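Local coordinates for FeeM (Uncultured bacterium, PDB 2G0B), which catalyses, as an N-acyl amino acid synthase, formation of N-acyl amino acids such as N-dodecanoyl-L-tyrosine, probably from acyl groups delivered by an acyl carrier protein, at residues F40-L44 and V97-A101; G62-I66 and L123-V127. One frame throughout, in Å; residues are numbered along the deposited sequence.

Contact 1. Residues F40-L44 and V97-A101; sequences FATFL and VVQFA. With NLT (N-dodecanoyl-L-tyrosine), chain I.
Helix 40-44 is the last part of a short helix that lies across strand 97-101. The axes approach to 9.8 Å, and their N-to-C directions differ by 114°. One helical bond, L44 N to F40 O at 3.2 Å, closes the turn. The strand is extended except at Q99, where a beta bulge gives a left-handed phi/psi of 55/42. The closest CA pair is F40 with Q99, at 7.7 Å.

F40 and L44 sit one turn apart and send their CB atoms toward the strand. F40 has an m rotamer (chi1 -86°). Its CE2 packs on V98 CG2 at 3.6 Å. Q99 is folded (chi1 m, chi2 m), so that OE1 lies over one face of the F40 ring, 3.4 Å from F40 CG. L44 is m,t. Its CD1 is 4.1 Å from Q99 CG, and its CD2 is 4.3 Å from V98 CG1.

With Q99 in this conformation, two successive amides reach the ligand: Q99 N donates to NLT O of the carboxylate at 3.1 Å, and F100 N makes a weak bond to NLT OL, the amide oxygen, at 3.3 Å. This is consistent with the bulged strand that meets the acyl carbonyl in GNAT-type acetyltransferases. Q99 also touches V25 and Y29 of helix 15-31, and L44 rests on S65 of the adjacent strand 59-68.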
ATOM      1  N   PHE A  40      -9.179   3.392   9.122  1.00 40.51           N
ATOM      2  CA  PHE A  40      -8.253   2.484   8.456  1.00 40.44           C
ATOM      3  C   PHE A  40      -8.267   1.111   9.108  1.00 40.45           C
ATOM      4  O   PHE A  40      -8.239   0.097   8.420  1.00 40.48           O
ATOM      5  CB  PHE A  40      -6.838   3.052   8.474  1.00 40.45           C
ATOM      6  CG  PHE A  40      -6.538   3.977   7.332  1.00 40.39           C
ATOM      7  CD1 PHE A  40      -6.195   5.301   7.571  1.00 40.16           C
ATOM      8  CD2 PHE A  40      -6.566   3.518   6.016  1.00 40.42           C
ATOM      9  CE1 PHE A  40      -5.893   6.157   6.518  1.00 40.23           C
ATOM     10  CE2 PHE A  40      -6.276   4.373   4.961  1.00 40.23           C
ATOM     11  CZ  PHE A  40      -5.939   5.694   5.212  1.00 40.25           C
ATOM     12  N   ALA A  41      -8.319   1.091  10.439  1.00 40.37           N
ATOM     13  CA  ALA A  41      -8.406  -0.152  11.190  1.00 40.30           C
ATOM     14  C   ALA A  41      -9.721  -0.884  10.896  1.00 40.34           C
ATOM     15  O   ALA A  41      -9.737  -2.104  10.776  1.00 40.26           O
ATOM     16  CB  ALA A  41      -8.260   0.120  12.679  1.00 40.35           C
ATOM     17  N   THR A  42     -10.810  -0.116  10.756  1.00 40.48           N
ATOM     18  CA  THR A  42     -12.135  -0.655  10.414  1.00 40.50           C
ATOM     19  C   THR A  42     -12.107  -1.413   9.101  1.00 40.52           C
ATOM     20  O   THR A  42     -12.529  -2.578   9.035  1.00 40.66           O
ATOM     21  CB  THR A  42     -13.176   0.469  10.328  1.00 40.40           C
ATOM     22  OG1 THR A  42     -13.281   1.120  11.594  1.00 40.57           O
ATOM     23  CG2 THR A  42     -14.574  -0.111  10.115  1.00 40.45           C
ATOM     24  N   PHE A  43     -11.592  -0.751   8.064  1.00 40.38           N
ATOM     25  CA  PHE A  43     -11.478  -1.338   6.743  1.00 40.21           C
ATOM     26  C   PHE A  43     -10.723  -2.647   6.808  1.00 40.22           C
ATOM     27  O   PHE A  43     -11.156  -3.637   6.223  1.00 40.29           O
ATOM     28  CB  PHE A  43     -10.760  -0.387   5.809  1.00 40.12           C
ATOM     29  CG  PHE A  43     -11.671   0.482   5.003  1.00 40.21           C
ATOM     30  CD1 PHE A  43     -11.746   1.850   5.250  1.00 40.24           C
ATOM     31  CD2 PHE A  43     -12.426  -0.049   3.956  1.00 40.50           C
ATOM     32  CE1 PHE A  43     -12.576   2.675   4.482  1.00 40.27           C
ATOM     33  CE2 PHE A  43     -13.269   0.775   3.180  1.00 40.20           C
ATOM     34  CZ  PHE A  43     -13.337   2.132   3.445  1.00 40.10           C
ATOM     35  N   LEU A  44      -9.636  -2.659   7.592  1.00 40.27           N
ATOM     36  CA  LEU A  44      -8.706  -3.804   7.663  1.00 40.26           C
ATOM     37  C   LEU A  44      -9.273  -5.066   8.315  1.00 40.23           C
ATOM     38  O   LEU A  44      -8.911  -6.166   7.934  1.00 40.25           O
ATOM     39  CB  LEU A  44      -7.376  -3.402   8.319  1.00 40.26           C
ATOM     40  CG  LEU A  44      -6.456  -2.474   7.507  1.00 40.03           C
ATOM     41  CD1 LEU A  44      -5.017  -2.570   7.966  1.00 39.78           C
ATOM     42  CD2 LEU A  44      -6.570  -2.747   6.025  1.00 39.93           C
ATOM     43  N   VAL A  97      -4.154  -0.021  -2.336  1.00 40.37           N
ATOM     44  CA  VAL A  97      -3.063  -0.473  -1.484  1.00 40.30           C
ATOM     45  C   VAL A  97      -2.853   0.563  -0.392  1.00 40.42           C
ATOM     46  O   VAL A  97      -2.634   1.752  -0.670  1.00 40.54           O
ATOM     47  CB  VAL A  97      -1.764  -0.692  -2.269  1.00 40.23           C
ATOM     48  CG1 VAL A  97      -0.776  -1.419  -1.426  1.00 40.25           C
ATOM     49  CG2 VAL A  97      -2.037  -1.476  -3.528  1.00 40.04           C
ATOM     50  N   VAL A  98      -2.882   0.101   0.849  1.00 40.43           N
ATOM     51  CA  VAL A  98      -3.070   0.981   1.978  1.00 40.31           C
ATOM     52  C   VAL A  98      -2.227   0.531   3.217  1.00 40.32           C
ATOM     53  O   VAL A  98      -1.768  -0.617   3.275  1.00 40.21           O
ATOM     54  CB  VAL A  98      -4.593   1.047   2.273  1.00 40.21           C
ATOM     55  CG1 VAL A  98      -4.957   0.383   3.585  1.00 40.45           C
ATOM     56  CG2 VAL A  98      -5.093   2.438   2.187  1.00 40.11           C
ATOM     57  N   GLN A  99      -1.996   1.464   4.157  1.00 40.24           N
ATOM     58  CA  GLN A  99      -1.296   1.192   5.438  1.00 40.21           C
ATOM     59  C   GLN A  99       0.097   0.561   5.271  1.00 40.24           C
ATOM     60  O   GLN A  99       0.470  -0.372   5.993  1.00 40.20           O
ATOM     61  CB  GLN A  99      -2.165   0.364   6.410  1.00 40.09           C
ATOM     62  CG  GLN A  99      -3.491   1.003   6.805  1.00 40.30           C
ATOM     63  CD  GLN A  99      -3.389   1.944   8.009  1.00 40.80           C
ATOM     64  OE1 GLN A  99      -3.227   3.160   7.849  1.00 40.82           O
ATOM     65  NE2 GLN A  99      -3.531   1.390   9.205  1.00 40.80           N
ATOM     66  N   PHE A 100       0.845   1.070   4.297  1.00 40.24           N
ATOM     67  CA  PHE A 100       2.219   0.664   4.086  1.00 40.09           C
ATOM     68  C   PHE A 100       3.108   1.386   5.097  1.00 40.13           C
ATOM     69  O   PHE A 100       3.104   2.621   5.178  1.00 40.24           O
ATOM     70  CB  PHE A 100       2.644   0.990   2.654  1.00 40.08           C
ATOM     71  CG  PHE A 100       4.113   0.813   2.396  1.00 39.99           C
ATOM     72  CD1 PHE A 100       4.765  -0.345   2.768  1.00 39.95           C
ATOM     73  CD2 PHE A 100       4.833   1.801   1.756  1.00 40.48           C
ATOM     74  CE1 PHE A 100       6.101  -0.501   2.533  1.00 40.08           C
ATOM     75  CE2 PHE A 100       6.178   1.648   1.512  1.00 40.46           C
ATOM     76  CZ  PHE A 100       6.811   0.498   1.899  1.00 40.51           C
ATOM     77  N   ALA A 101       3.849   0.607   5.879  1.00 40.00           N
ATOM     78  CA  ALA A 101       4.709   1.150   6.919  1.00 39.90           C
ATOM     79  C   ALA A 101       5.848   0.209   7.210  1.00 39.81           C
ATOM     80  O   ALA A 101       5.681  -1.001   7.156  1.00 39.68           O
ATOM     81  CB  ALA A 101       3.906   1.425   8.198  1.00 39.91           C
TER
HETATM   82  N   NLT I 400      -0.654   5.681   1.871  1.00 41.30           N
HETATM   83  C1  NLT I 400       0.198   4.663   1.703  1.00 41.25           C
HETATM   84  OL  NLT I 400       0.560   3.923   2.611  1.00 41.83           O
HETATM   85  C2  NLT I 400       0.735   4.474   0.293  1.00 41.04           C
HETATM   86  C3  NLT I 400       0.744   3.005  -0.150  1.00 40.69           C
HETATM   87  C4  NLT I 400       1.754   2.759  -1.282  1.00 40.47           C
HETATM   88  C5  NLT I 400       1.781   1.285  -1.701  1.00 40.17           C
HETATM   89  C6  NLT I 400       2.490   1.058  -3.036  1.00 39.76           C
HETATM   90  C7  NLT I 400       2.194  -0.331  -3.605  1.00 39.86           C
HETATM   91  C8  NLT I 400       3.230  -0.735  -4.647  1.00 40.29           C
HETATM   92  C9  NLT I 400       2.934  -2.095  -5.294  1.00 41.18           C
HETATM   93  C10 NLT I 400       3.258  -2.009  -6.785  1.00 41.95           C
HETATM   94  C11 NLT I 400       2.894  -3.259  -7.585  1.00 41.97           C
HETATM   95  C12 NLT I 400       3.519  -3.182  -8.980  1.00 41.88           C
HETATM   96  CA  NLT I 400      -1.199   6.108   3.161  1.00 41.48           C
HETATM   97  CB  NLT I 400      -2.101   7.324   2.973  1.00 41.31           C
HETATM   98  CG  NLT I 400      -1.313   8.615   3.041  1.00 40.55           C
HETATM   99  CD2 NLT I 400      -0.593   8.941   4.182  1.00 39.54           C
HETATM  100  CE2 NLT I 400       0.125  10.123   4.235  1.00 39.17           C
HETATM  101  CZ  NLT I 400       0.110  10.985   3.158  1.00 39.63           C
HETATM  102  CE1 NLT I 400      -0.605  10.662   2.011  1.00 39.76           C
HETATM  103  CD1 NLT I 400      -1.319   9.477   1.953  1.00 39.72           C
HETATM  104  OH  NLT I 400       0.795  12.117   3.214  1.00 39.84           O
HETATM  105  C   NLT I 400      -2.036   5.046   3.812  1.00 41.92           C
HETATM  106  O   NLT I 400      -2.743   4.322   3.079  1.00 42.23           O
HETATM  107  O2  NLT I 400      -2.001   4.919   5.063  1.00 42.22           O

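Contact 2. Residues G62-I66 and L123-V127. With NLT (N-dodecanoyl-L-tyrosine), chain I.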
ATOM      1  N   GLY A  62       7.693  -4.569   9.027  1.00 40.04           N
ATOM      2  CA  GLY A  62       7.044  -3.864   7.942  1.00 39.98           C
ATOM      3  C   GLY A  62       5.739  -4.489   7.570  1.00 40.01           C
ATOM      4  O   GLY A  62       5.557  -5.687   7.724  1.00 40.17           O
ATOM      5  N   THR A  63       4.820  -3.677   7.073  1.00 40.08           N
ATOM      6  CA  THR A  63       3.488  -4.158   6.738  1.00 40.00           C
ATOM      7  C   THR A  63       2.880  -3.393   5.578  1.00 39.98           C
ATOM      8  O   THR A  63       3.232  -2.244   5.330  1.00 40.05           O
ATOM      9  CB  THR A  63       2.565  -4.101   7.974  1.00 40.00           C
ATOM     10  OG1 THR A  63       1.223  -4.374   7.576  1.00 40.66           O
ATOM     11  CG2 THR A  63       2.481  -2.692   8.545  1.00 39.81           C
ATOM     12  N   ILE A  64       1.994  -4.061   4.847  1.00 40.00           N
ATOM     13  CA  ILE A  64       1.221  -3.437   3.770  1.00 40.00           C
ATOM     14  C   ILE A  64      -0.118  -4.150   3.642  1.00 39.97           C
ATOM     15  O   ILE A  64      -0.199  -5.359   3.816  1.00 40.03           O
ATOM     16  CB  ILE A  64       2.022  -3.440   2.403  1.00 39.93           C
ATOM     17  CG1 ILE A  64       1.444  -2.416   1.428  1.00 39.83           C
ATOM     18  CG2 ILE A  64       2.060  -4.832   1.766  1.00 40.03           C
ATOM     19  CD1 ILE A  64       2.415  -1.975   0.352  1.00 39.64           C
ATOM     20  N   SER A  65      -1.175  -3.396   3.401  1.00 40.06           N
ATOM     21  CA  SER A  65      -2.487  -3.996   3.201  1.00 40.16           C
ATOM     22  C   SER A  65      -3.099  -3.617   1.857  1.00 40.16           C
ATOM     23  O   SER A  65      -2.640  -2.699   1.187  1.00 40.19           O
ATOM     24  CB  SER A  65      -3.441  -3.629   4.339  1.00 40.20           C
ATOM     25  OG  SER A  65      -2.883  -3.918   5.605  1.00 40.35           O
ATOM     26  N   ILE A  66      -4.131  -4.347   1.472  1.00 40.24           N
ATOM     27  CA  ILE A  66      -4.863  -4.067   0.249  1.00 40.39           C
ATOM     28  C   ILE A  66      -6.366  -4.213   0.514  1.00 40.41           C
ATOM     29  O   ILE A  66      -6.796  -5.196   1.111  1.00 40.51           O
ATOM     30  CB  ILE A  66      -4.379  -5.001  -0.909  1.00 40.43           C
ATOM     31  CG1 ILE A  66      -5.371  -5.000  -2.069  1.00 40.73           C
ATOM     32  CG2 ILE A  66      -4.134  -6.420  -0.421  1.00 40.31           C
ATOM     33  CD1 ILE A  66      -4.706  -5.139  -3.421  1.00 41.17           C
ATOM     34  N   LEU A 123       7.294  -7.282  -0.086  1.00 40.27           N
ATOM     35  CA  LEU A 123       5.917  -6.905   0.238  1.00 40.07           C
ATOM     36  C   LEU A 123       5.149  -6.509  -1.029  1.00 40.11           C
ATOM     37  O   LEU A 123       3.977  -6.841  -1.175  1.00 39.98           O
ATOM     38  CB  LEU A 123       5.885  -5.753   1.242  1.00 40.02           C
ATOM     39  CG  LEU A 123       6.018  -6.053   2.737  1.00 39.94           C
ATOM     40  CD1 LEU A 123       6.064  -4.758   3.522  1.00 39.96           C
ATOM     41  CD2 LEU A 123       4.900  -6.922   3.232  1.00 39.73           C
ATOM     42  N   PHE A 124       5.828  -5.806  -1.941  1.00 40.19           N
ATOM     43  CA  PHE A 124       5.221  -5.365  -3.200  1.00 40.11           C
ATOM     44  C   PHE A 124       4.914  -6.531  -4.123  1.00 40.13           C
ATOM     45  O   PHE A 124       3.861  -6.556  -4.760  1.00 40.15           O
ATOM     46  CB  PHE A 124       6.118  -4.363  -3.926  1.00 40.15           C
ATOM     47  CG  PHE A 124       6.242  -3.029  -3.239  1.00 40.04           C
ATOM     48  CD1 PHE A 124       7.289  -2.172  -3.561  1.00 40.04           C
ATOM     49  CD2 PHE A 124       5.317  -2.618  -2.286  1.00 39.97           C
ATOM     50  CE1 PHE A 124       7.420  -0.938  -2.940  1.00 39.94           C
ATOM     51  CE2 PHE A 124       5.444  -1.375  -1.661  1.00 40.10           C
ATOM     52  CZ  PHE A 124       6.492  -0.541  -1.991  1.00 39.92           C
ATOM     53  N   THR A 125       5.831  -7.498  -4.195  1.00 40.15           N
ATOM     54  CA  THR A 125       5.606  -8.704  -5.000  1.00 40.32           C
ATOM     55  C   THR A 125       4.351  -9.438  -4.548  1.00 40.30           C
ATOM     56  O   THR A 125       3.577  -9.950  -5.371  1.00 40.34           O
ATOM     57  CB  THR A 125       6.799  -9.676  -4.931  1.00 40.31           C
ATOM     58  OG1 THR A 125       8.035  -8.957  -4.986  1.00 40.73           O
ATOM     59  CG2 THR A 125       6.836 -10.474  -6.166  1.00 40.49           C
ATOM     60  N   MET A 126       4.157  -9.482  -3.234  1.00 40.21           N
ATOM     61  CA  MET A 126       2.983 -10.094  -2.658  1.00 40.12           C
ATOM     62  C   MET A 126       1.703  -9.355  -3.053  1.00 40.10           C
ATOM     63  O   MET A 126       0.705  -9.990  -3.359  1.00 40.31           O
ATOM     64  CB  MET A 126       3.131 -10.213  -1.142  1.00 40.08           C
ATOM     65  CG  MET A 126       4.125 -11.293  -0.723  1.00 39.72           C
ATOM     66  SD  MET A 126       3.943 -11.769   0.966  1.00 38.82           S
ATOM     67  CE  MET A 126       2.974 -13.181   0.781  1.00 39.20           C
ATOM     68  N   VAL A 127       1.758  -8.021  -3.096  1.00 40.07           N
ATOM     69  CA  VAL A 127       0.617  -7.208  -3.541  1.00 40.06           C
ATOM     70  C   VAL A 127       0.339  -7.434  -5.032  1.00 40.14           C
ATOM     71  O   VAL A 127      -0.813  -7.649  -5.429  1.00 40.19           O
ATOM     72  CB  VAL A 127       0.833  -5.680  -3.273  1.00 40.09           C
ATOM     73  CG1 VAL A 127      -0.280  -4.849  -3.905  1.00 39.74           C
ATOM     74  CG2 VAL A 127       0.916  -5.398  -1.793  1.00 39.96           C
TER
HETATM   75  N   NLT I 400      -0.654   5.681   1.871  1.00 41.30           N
HETATM   76  C1  NLT I 400       0.198   4.663   1.703  1.00 41.25           C
HETATM   77  OL  NLT I 400       0.560   3.923   2.611  1.00 41.83           O
HETATM   78  C2  NLT I 400       0.735   4.474   0.293  1.00 41.04           C
HETATM   79  C3  NLT I 400       0.744   3.005  -0.150  1.00 40.69           C
HETATM   80  C4  NLT I 400       1.754   2.759  -1.282  1.00 40.47           C
HETATM   81  C5  NLT I 400       1.781   1.285  -1.701  1.00 40.17           C
HETATM   82  C6  NLT I 400       2.490   1.058  -3.036  1.00 39.76           C
HETATM   83  C7  NLT I 400       2.194  -0.331  -3.605  1.00 39.86           C
HETATM   84  C8  NLT I 400       3.230  -0.735  -4.647  1.00 40.29           C
HETATM   85  C9  NLT I 400       2.934  -2.095  -5.294  1.00 41.18           C
HETATM   86  C10 NLT I 400       3.258  -2.009  -6.785  1.00 41.95           C
HETATM   87  C11 NLT I 400       2.894  -3.259  -7.585  1.00 41.97           C
HETATM   88  C12 NLT I 400       3.519  -3.182  -8.980  1.00 41.88           C
HETATM   89  CA  NLT I 400      -1.199   6.108   3.161  1.00 41.48           C
HETATM   90  CB  NLT I 400      -2.101   7.324   2.973  1.00 41.31           C
HETATM   91  CG  NLT I 400      -1.313   8.615   3.041  1.00 40.55           C
HETATM   92  CD2 NLT I 400      -0.593   8.941   4.182  1.00 39.54           C
HETATM   93  CE2 NLT I 400       0.125  10.123   4.235  1.00 39.17           C
HETATM   94  CZ  NLT I 400       0.110  10.985   3.158  1.00 39.63           C
HETATM   95  CE1 NLT I 400      -0.605  10.662   2.011  1.00 39.76           C
HETATM   96  CD1 NLT I 400      -1.319   9.477   1.953  1.00 39.72           C
HETATM   97  OH  NLT I 400       0.795  12.117   3.214  1.00 39.84           O
HETATM   98  C   NLT I 400      -2.036   5.046   3.812  1.00 41.92           C
HETATM   99  O   NLT I 400      -2.743   4.322   3.079  1.00 42.23           O
HETATM  100  O2  NLT I 400      -2.001   4.919   5.063  1.00 42.22           O
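This is apolar helix-on-sheet packing, deep in the core, between strand 59-68 and helix 121-133. The two short segments run nearly parallel: their directions differ by 16°, and the axes are 9.2 Å apart at closest approach. I64 faces L123, with CA atoms 6.8 Å apart, and I66 faces V127 at 7.4 Å.

I64 is the centre of the contact. Its CG2 meets L123 CD2 and V127 CG2, each at 3.8 Å. Its CD1 reaches the edge of the F124 ring, 3.7 Å from CE2. L123 and V127 are one helical turn apart, so both can flank the same isoleucine. G62 has no side chain; L123 CD1 lies over the backbone there, 3.9 Å from T63 N.

Helix 121-133 is the crossover helix of a beta-alpha-beta unit that joins the parallel neighbours 94-102 and 138-143, in a sheet of GNAT type. V127 therefore also touches V97 and L139.

The contact also forms part of the ligand pocket, beside the acyl chain. The CB of F124 points away from the strand, yet its ring comes back, and NLT C8 lies over one face, 3.7 Å from F124 CD2. I64 CD1 is 3.9 Å from NLT C5. T63 and S65 point to the other side of the sheet, where T63 meets A21 and V25 of helix 15-31.

The centres of contacts 1 and 2 are 11 Å apart. Their segments alternate along the chain: 40-44, 62-66, 97-101, 123-127. They share one mixed sheet, in which strands 59-68 and 94-102 are antiparallel neighbours. V98 N is 2.8 Å from S65 O, and A101 O is 2.8 Å from T63 N, both probable hydrogen bonds. Three residues of 62-66 thus span four of 97-101, which marks a beta bulge. Helices 38-44 and 121-133 pack on opposite faces of this strand pair. Both contacts touch the product: in contact 1 the strand bonds its carboxylate and, weakly, its amide oxygen, while contact 2 lines part of its acyl chain.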